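Local coordinates for aminopeptidase N family protein (Idiomarina loihiensis L2TR, PDB 4FGM), which is a zinc-binding member of the M61 peptidase family that probably acts as an aminopeptidase, removing residues from the N-terminal ends of peptides, at residues Asp27-Trp32 with Leu113-Gln118; Ala55-Leu60 with Ala75-Pro80. All blocks are in the same frame, centred on the assembly; numbering follows the deposited sequence.

In the fold
Both contacts lie in the Peptidase M61 N-terminal domain, away from the zinc site. Contact 1 is a partly buried antiparallel strand pairing, with backbone bonds, an indole over a methyl group and a glutamine amide at the turn. Contact 2, its centre about 14 Å from that of contact 1, lies at the surface and is smaller: the end of strand 53-57 and its turn meet the loop 75-80 through serine hydroxyls and an amide-on-imidazole stack, without a beta bridge. Strand 71-74 ties them together, since it pairs with strand 30-32 and then runs into loop 75-80. Arg-76 of that loop also reaches back to contact 1 in a salt bridge, its NH1 2.9 Å from Asp-27 OD2.

Contact 1 of 2, residues Asp27-Trp32 with Leu113-Gln118; sequences DEQELW and LAVEGQ
Trp-32 lays one face of its indole over the methyl group of Ala-114, whose CB sits 3.8 Å from the centroid of the five-membered ring and nearest CE2, a CH-pi contact. With chi1 at 61°, CG lies between the backbone N and the carbonyl carbon, and the ring attached to it comes to lie over Ala-114 CB. The same two residues form an antiparallel hydrogen-bonded pair: Trp-32 N gives to Ala-114 O at 3.0 Å, and Ala-114 N returns a bond to Trp-32 O at 2.7 Å. Glu-116 bends at chi2 (65°), which turns CD back; its OE1 lies 3.3 Å from Trp-32 CD1. That carboxylate lies near Glu-30 OE1, and Arg-71 forms salt bridges with both, probably offsetting the like charges. At the other end, Gln-29 NE2 spends its two hydrogens on Glu-116 O (2.8 Å, on a lone pair) and Glu-30 O, both in its amide plane, which fixes the amide's rotation where the Val-115 to Gln-118 type II turn begins to leave the strand. Glu-30 O also accepts from Glu-116 N, from the opposite face of its plane. Strand 30-32 pairs with 114-115 and with 71-74, with Leu-31 and Val-115 packing on Ile-22 of strand 15-22.

Contact 2 of 2, residues Ala55-Leu60 with Ala75-Pro80; sequences AESNGL and ARSKHP
Ser-57 OG is held by two groups of the loop 75-80. It donates to Pro-80 O at 2.7 Å, approaching from above the carbonyl plane, 43° out of it, and lies 2.8 Å from Ser-77 OG. Ser-77 OG has two possible acceptors for its proton, Ser-57 OG and His-79 O. Chi1 of Ser-57 is -169°, which turns OG anti to the backbone N and toward the loop. Ser-77 likewise holds its OG anti to its own N, and the two hydroxyls meet between the two segments. His-79 CB lies beside the pair, 3.6 Å from Ser-57 OG.

Next to this polar cluster the side chains of Asn-58 and His-79 stack. The carboxamide lies over one face of the imidazole with the planes 26° apart, and its CG stands 3.4 Å above the ring, displaced toward the rim. The amide nitrogen is nearest CE1, with ND2 3.3 Å from that atom, while Asn-58 CB packs against ND1 at the same distance. The overlap is therefore centred on the ND1-CE1 side of the ring.

Asn-58 belongs to a type I' turn from Ser-57 to Leu-60, closed by backbone bonds in both directions between those two residues, the compact two-residue connection of a beta hairpin. The turn joins strand 53-57 to strand 60-68, and the loop 75-80 leads from strand 71-74 into strand 81-91. Since 53-57 pairs with both 60-68 and 81-91, the contact joins neighbouring strand connections at the surface of the domain.

Contact 1 of 2, residues Asp27-Trp32 with Leu113-Gln118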
ATOM      1  N   ASP A  27       4.549  40.199  -1.166  1.00 69.87           N
ATOM      2  CA  ASP A  27       3.479  40.967  -1.794  1.00 78.04           C
ATOM      3  C   ASP A  27       2.466  40.004  -2.383  1.00 80.06           C
ATOM      4  O   ASP A  27       2.820  39.169  -3.217  1.00 85.85           O
ATOM      5  CB  ASP A  27       4.032  41.852  -2.910  1.00 89.79           C
ATOM      6  CG  ASP A  27       5.493  42.189  -2.716  1.00 98.66           C
ATOM      7  OD1 ASP A  27       6.346  41.337  -3.054  1.00 99.90           O
ATOM      8  OD2 ASP A  27       5.783  43.297  -2.220  1.00100.60           O
ATOM      9  N   GLU A  28       1.211  40.121  -1.958  1.00 77.96           N
ATOM     10  CA  GLU A  28       0.160  39.236  -2.454  1.00 77.42           C
ATOM     11  C   GLU A  28       0.612  37.788  -2.223  1.00 65.05           C
ATOM     12  O   GLU A  28       0.707  36.993  -3.159  1.00 63.87           O
ATOM     13  CB  GLU A  28      -0.076  39.485  -3.949  1.00 91.61           C
ATOM     14  CG  GLU A  28      -0.344  40.944  -4.331  1.00102.50           C
ATOM     15  CD  GLU A  28      -1.683  41.468  -3.826  1.00107.40           C
ATOM     16  OE1 GLU A  28      -2.719  40.827  -4.101  1.00106.18           O
ATOM     17  OE2 GLU A  28      -1.701  42.528  -3.163  1.00109.29           O
ATOM     18  N   GLN A  29       0.902  37.470  -0.963  1.00 53.73           N
ATOM     19  CA  GLN A  29       1.362  36.143  -0.554  1.00 45.76           C
ATOM     20  C   GLN A  29       0.330  35.065  -0.870  1.00 44.20           C
ATOM     21  O   GLN A  29      -0.873  35.256  -0.654  1.00 44.14           O
ATOM     22  CB  GLN A  29       1.659  36.144   0.956  1.00 41.93           C
ATOM     23  CG  GLN A  29       2.072  34.800   1.539  1.00 46.16           C
ATOM     24  CD  GLN A  29       3.465  34.356   1.118  1.00 50.23           C
ATOM     25  OE1 GLN A  29       4.466  35.007   1.435  1.00 48.39           O
ATOM     26  NE2 GLN A  29       3.537  33.234   0.411  1.00 52.09           N
ATOM     27  N   GLU A  30       0.804  33.931  -1.373  1.00 40.00           N
ATOM     28  CA  GLU A  30      -0.082  32.823  -1.705  1.00 45.99           C
ATOM     29  C   GLU A  30       0.093  31.643  -0.757  1.00 47.44           C
ATOM     30  O   GLU A  30       1.184  31.383  -0.257  1.00 42.27           O
ATOM     31  CB  GLU A  30       0.152  32.353  -3.147  1.00 42.16           C
ATOM     32  CG  GLU A  30      -0.282  33.362  -4.200  1.00 45.10           C
ATOM     33  CD  GLU A  30       0.008  32.899  -5.616  1.00 52.14           C
ATOM     34  OE1 GLU A  30       0.574  31.795  -5.790  1.00 57.01           O
ATOM     35  OE2 GLU A  30      -0.333  33.647  -6.557  1.00 57.45           O
ATOM     36  N   LEU A  31      -1.008  30.937  -0.528  1.00 50.78           N
ATOM     37  CA  LEU A  31      -1.037  29.762   0.334  1.00 45.36           C
ATOM     38  C   LEU A  31      -1.626  28.635  -0.518  1.00 49.12           C
ATOM     39  O   LEU A  31      -2.593  28.851  -1.259  1.00 42.64           O
ATOM     40  CB  LEU A  31      -1.943  30.021   1.545  1.00 43.99           C
ATOM     41  CG  LEU A  31      -1.696  31.314   2.329  1.00 45.20           C
ATOM     42  CD1 LEU A  31      -2.828  31.558   3.314  1.00 47.99           C
ATOM     43  CD2 LEU A  31      -0.369  31.224   3.044  1.00 37.87           C
ATOM     44  N   TRP A  32      -1.040  27.444  -0.438  1.00 48.62           N
ATOM     45  CA  TRP A  32      -1.556  26.323  -1.212  1.00 38.55           C
ATOM     46  C   TRP A  32      -1.528  25.003  -0.446  1.00 43.90           C
ATOM     47  O   TRP A  32      -0.777  24.840   0.525  1.00 43.56           O
ATOM     48  CB  TRP A  32      -0.784  26.161  -2.530  1.00 37.85           C
ATOM     49  CG  TRP A  32       0.684  25.885  -2.364  1.00 40.80           C
ATOM     50  CD1 TRP A  32       1.677  26.808  -2.248  1.00 42.77           C
ATOM     51  CD2 TRP A  32       1.317  24.601  -2.285  1.00 45.68           C
ATOM     52  NE1 TRP A  32       2.893  26.183  -2.104  1.00 42.64           N
ATOM     53  CE2 TRP A  32       2.702  24.827  -2.124  1.00 47.06           C
ATOM     54  CE3 TRP A  32       0.849  23.278  -2.336  1.00 48.48           C
ATOM     55  CZ2 TRP A  32       3.629  23.785  -2.009  1.00 48.41           C
ATOM     56  CZ3 TRP A  32       1.773  22.234  -2.222  1.00 45.92           C
ATOM     57  CH2 TRP A  32       3.149  22.499  -2.060  1.00 48.36           C
ATOM     58  N   LEU A 113      -1.683  24.309   5.272  1.00 35.53           N
ATOM     59  CA  LEU A 113      -1.431  25.030   4.027  1.00 39.07           C
ATOM     60  C   LEU A 113       0.048  25.408   3.944  1.00 44.38           C
ATOM     61  O   LEU A 113       0.662  25.784   4.941  1.00 35.96           O
ATOM     62  CB  LEU A 113      -2.270  26.305   3.961  1.00 39.58           C
ATOM     63  CG  LEU A 113      -3.776  26.140   3.776  1.00 42.68           C
ATOM     64  CD1 LEU A 113      -4.437  27.505   3.828  1.00 42.55           C
ATOM     65  CD2 LEU A 113      -4.064  25.455   2.447  1.00 30.39           C
ATOM     66  N   ALA A 114       0.622  25.291   2.755  1.00 43.53           N
ATOM     67  CA  ALA A 114       2.024  25.646   2.553  1.00 41.20           C
ATOM     68  C   ALA A 114       2.103  27.133   2.206  1.00 42.79           C
ATOM     69  O   ALA A 114       1.229  27.662   1.513  1.00 44.13           O
ATOM     70  CB  ALA A 114       2.615  24.817   1.421  1.00 35.11           C
ATOM     71  N   VAL A 115       3.136  27.809   2.704  1.00 40.74           N
ATOM     72  CA  VAL A 115       3.334  29.232   2.416  1.00 42.07           C
ATOM     73  C   VAL A 115       4.233  29.346   1.189  1.00 40.22           C
ATOM     74  O   VAL A 115       5.422  29.020   1.247  1.00 46.25           O
ATOM     75  CB  VAL A 115       4.010  29.970   3.606  1.00 47.23           C
ATOM     76  CG1 VAL A 115       4.185  31.446   3.270  1.00 43.65           C
ATOM     77  CG2 VAL A 115       3.166  29.816   4.868  1.00 45.49           C
ATOM     78  N   GLU A 116       3.658  29.794   0.076  1.00 43.38           N
ATOM     79  CA  GLU A 116       4.395  29.937  -1.183  1.00 45.93           C
ATOM     80  C   GLU A 116       5.716  30.686  -1.044  1.00 49.48           C
ATOM     81  O   GLU A 116       5.764  31.795  -0.507  1.00 41.07           O
ATOM     82  CB  GLU A 116       3.532  30.647  -2.224  1.00 38.79           C
ATOM     83  CG  GLU A 116       4.184  30.780  -3.594  1.00 46.49           C
ATOM     84  CD  GLU A 116       4.429  29.441  -4.272  1.00 55.87           C
ATOM     85  OE1 GLU A 116       3.484  28.629  -4.353  1.00 52.52           O
ATOM     86  OE2 GLU A 116       5.563  29.199  -4.735  1.00 62.34           O
ATOM     87  N   GLY A 117       6.787  30.064  -1.529  1.00 52.41           N
ATOM     88  CA  GLY A 117       8.097  30.683  -1.468  1.00 49.93           C
ATOM     89  C   GLY A 117       8.832  30.534  -0.150  1.00 53.38           C
ATOM     90  O   GLY A 117      10.042  30.732  -0.093  1.00 56.71           O
ATOM     91  N   GLN A 118       8.114  30.196   0.914  1.00 53.93           N
ATOM     92  CA  GLN A 118       8.744  30.030   2.221  1.00 52.93           C
ATOM     93  C   GLN A 118       8.602  28.581   2.662  1.00 53.44           C
ATOM     94  O   GLN A 118       8.639  28.256   3.844  1.00 53.31           O
ATOM     95  CB  GLN A 118       8.086  30.960   3.236  1.00 46.70           C
ATOM     96  CG  GLN A 118       8.161  32.418   2.846  1.00 49.35           C
ATOM     97  CD  GLN A 118       7.503  33.323   3.860  1.00 51.67           C
ATOM     98  OE1 GLN A 118       7.869  33.323   5.038  1.00 56.79           O
ATOM     99  NE2 GLN A 118       6.525  34.108   3.409  1.00 49.91           N
TER

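Contact 2 of 2, residues Ala55-Leu60 with Ala75-Pro80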
ATOM      1  N   ALA A  55      -8.385  35.606   7.341  1.00 41.57           N
ATOM      2  CA  ALA A  55      -7.068  36.041   7.789  1.00 42.04           C
ATOM      3  C   ALA A  55      -7.126  37.297   8.622  1.00 46.19           C
ATOM      4  O   ALA A  55      -8.113  38.030   8.595  1.00 47.71           O
ATOM      5  CB  ALA A  55      -6.173  36.269   6.595  1.00 39.14           C
ATOM      6  N   GLU A  56      -6.052  37.549   9.360  1.00 45.27           N
ATOM      7  CA  GLU A  56      -5.995  38.733  10.200  1.00 51.42           C
ATOM      8  C   GLU A  56      -4.559  39.191  10.362  1.00 48.39           C
ATOM      9  O   GLU A  56      -3.629  38.382  10.334  1.00 49.92           O
ATOM     10  CB  GLU A  56      -6.597  38.446  11.578  1.00 46.31           C
ATOM     11  CG  GLU A  56      -5.724  37.567  12.451  1.00 58.26           C
ATOM     12  CD  GLU A  56      -6.187  37.526  13.890  1.00 69.17           C
ATOM     13  OE1 GLU A  56      -6.410  38.608  14.473  1.00 76.20           O
ATOM     14  OE2 GLU A  56      -6.314  36.414  14.443  1.00 64.69           O
ATOM     15  N   SER A  57      -4.385  40.496  10.517  1.00 45.28           N
ATOM     16  CA  SER A  57      -3.062  41.061  10.695  1.00 47.34           C
ATOM     17  C   SER A  57      -3.172  42.364  11.460  1.00 48.33           C
ATOM     18  O   SER A  57      -4.037  43.192  11.180  1.00 50.32           O
ATOM     19  CB  SER A  57      -2.393  41.308   9.344  1.00 49.23           C
ATOM     20  OG  SER A  57      -1.019  41.612   9.520  1.00 43.13           O
ATOM     21  N   ASN A  58      -2.296  42.521  12.446  1.00 44.57           N
ATOM     22  CA  ASN A  58      -2.261  43.720  13.263  1.00 48.47           C
ATOM     23  C   ASN A  58      -3.631  44.057  13.838  1.00 52.03           C
ATOM     24  O   ASN A  58      -4.062  45.209  13.800  1.00 52.21           O
ATOM     25  CB  ASN A  58      -1.728  44.889  12.433  1.00 53.79           C
ATOM     26  CG  ASN A  58      -1.168  46.008  13.290  1.00 56.17           C
ATOM     27  OD1 ASN A  58      -0.511  45.762  14.307  1.00 57.83           O
ATOM     28  ND2 ASN A  58      -1.405  47.248  12.869  1.00 44.46           N
ATOM     29  N   GLY A  59      -4.313  43.035  14.355  1.00 46.51           N
ATOM     30  CA  GLY A  59      -5.613  43.227  14.969  1.00 44.24           C
ATOM     31  C   GLY A  59      -6.772  43.537  14.052  1.00 51.65           C
ATOM     32  O   GLY A  59      -7.872  43.813  14.525  1.00 59.65           O
ATOM     33  N   LEU A  60      -6.544  43.484  12.745  1.00 46.95           N
ATOM     34  CA  LEU A  60      -7.607  43.775  11.782  1.00 51.72           C
ATOM     35  C   LEU A  60      -7.789  42.609  10.830  1.00 51.87           C
ATOM     36  O   LEU A  60      -6.821  41.931  10.479  1.00 49.15           O
ATOM     37  CB  LEU A  60      -7.263  45.037  10.980  1.00 48.46           C
ATOM     38  CG  LEU A  60      -7.090  46.314  11.806  1.00 55.82           C
ATOM     39  CD1 LEU A  60      -6.598  47.449  10.925  1.00 54.39           C
ATOM     40  CD2 LEU A  60      -8.417  46.664  12.460  1.00 58.09           C
ATOM     41  N   ALA A  75      -4.043  39.610   1.113  1.00 49.74           N
ATOM     42  CA  ALA A  75      -3.856  41.021   0.814  1.00 48.75           C
ATOM     43  C   ALA A  75      -2.498  41.375   1.430  1.00 55.02           C
ATOM     44  O   ALA A  75      -2.019  40.679   2.333  1.00 50.21           O
ATOM     45  CB  ALA A  75      -4.963  41.847   1.448  1.00 43.63           C
ATOM     46  N   ARG A  76      -1.873  42.438   0.931  1.00 57.21           N
ATOM     47  CA  ARG A  76      -0.573  42.882   1.432  1.00 52.99           C
ATOM     48  C   ARG A  76      -0.620  43.294   2.897  1.00 51.57           C
ATOM     49  O   ARG A  76      -1.636  43.797   3.382  1.00 53.42           O
ATOM     50  CB  ARG A  76      -0.081  44.083   0.629  1.00 63.20           C
ATOM     51  CG  ARG A  76       0.290  43.797  -0.801  1.00 74.80           C
ATOM     52  CD  ARG A  76       0.426  45.099  -1.574  1.00 84.62           C
ATOM     53  NE  ARG A  76       0.956  44.872  -2.914  1.00 91.87           N
ATOM     54  CZ  ARG A  76       2.219  44.551  -3.166  1.00 95.05           C
ATOM     55  NH1 ARG A  76       3.084  44.425  -2.165  1.00 93.07           N
ATOM     56  NH2 ARG A  76       2.616  44.344  -4.414  1.00 94.99           N
ATOM     57  N   SER A  77       0.489  43.095   3.601  1.00 51.05           N
ATOM     58  CA  SER A  77       0.557  43.486   4.998  1.00 46.63           C
ATOM     59  C   SER A  77       1.996  43.696   5.432  1.00 55.41           C
ATOM     60  O   SER A  77       2.881  42.943   5.039  1.00 54.66           O
ATOM     61  CB  SER A  77      -0.100  42.433   5.885  1.00 46.57           C
ATOM     62  OG  SER A  77       0.029  42.790   7.255  1.00 48.66           O
ATOM     63  N   LYS A  78       2.222  44.733   6.235  1.00 56.80           N
ATOM     64  CA  LYS A  78       3.555  45.053   6.740  1.00 63.18           C
ATOM     65  C   LYS A  78       3.827  44.253   8.003  1.00 65.37           C
ATOM     66  O   LYS A  78       4.964  44.161   8.460  1.00 73.72           O
ATOM     67  CB  LYS A  78       3.655  46.541   7.078  1.00 72.76           C
ATOM     68  CG  LYS A  78       3.639  47.480   5.885  1.00 85.06           C
ATOM     69  CD  LYS A  78       3.377  48.912   6.342  1.00 93.60           C
ATOM     70  CE  LYS A  78       3.748  49.925   5.265  1.00 99.33           C
ATOM     71  NZ  LYS A  78       3.119  49.627   3.947  1.00100.45           N
ATOM     72  N   HIS A  79       2.770  43.676   8.561  1.00 59.45           N
ATOM     73  CA  HIS A  79       2.875  42.901   9.790  1.00 57.24           C
ATOM     74  C   HIS A  79       2.677  41.403   9.604  1.00 58.64           C
ATOM     75  O   HIS A  79       2.238  40.940   8.543  1.00 59.13           O
ATOM     76  CB  HIS A  79       1.836  43.385  10.798  1.00 58.53           C
ATOM     77  CG  HIS A  79       1.809  44.870  10.974  1.00 69.86           C
ATOM     78  ND1 HIS A  79       0.815  45.660  10.443  1.00 76.51           N
ATOM     79  CD2 HIS A  79       2.658  45.704  11.618  1.00 71.10           C
ATOM     80  CE1 HIS A  79       1.051  46.925  10.754  1.00 77.30           C
ATOM     81  NE2 HIS A  79       2.161  46.977  11.465  1.00 75.11           N
ATOM     82  N   PRO A  80       3.008  40.623  10.646  1.00 52.28           N
ATOM     83  CA  PRO A  80       2.851  39.167  10.600  1.00 44.89           C
ATOM     84  C   PRO A  80       1.374  38.888  10.313  1.00 52.50           C
ATOM     85  O   PRO A  80       0.506  39.672  10.699  1.00 52.87           O
ATOM     86  CB  PRO A  80       3.240  38.737  12.014  1.00 42.95           C
ATOM     87  CG  PRO A  80       4.248  39.760  12.421  1.00 43.42           C
ATOM     88  CD  PRO A  80       3.645  41.048  11.908  1.00 48.26           C
TER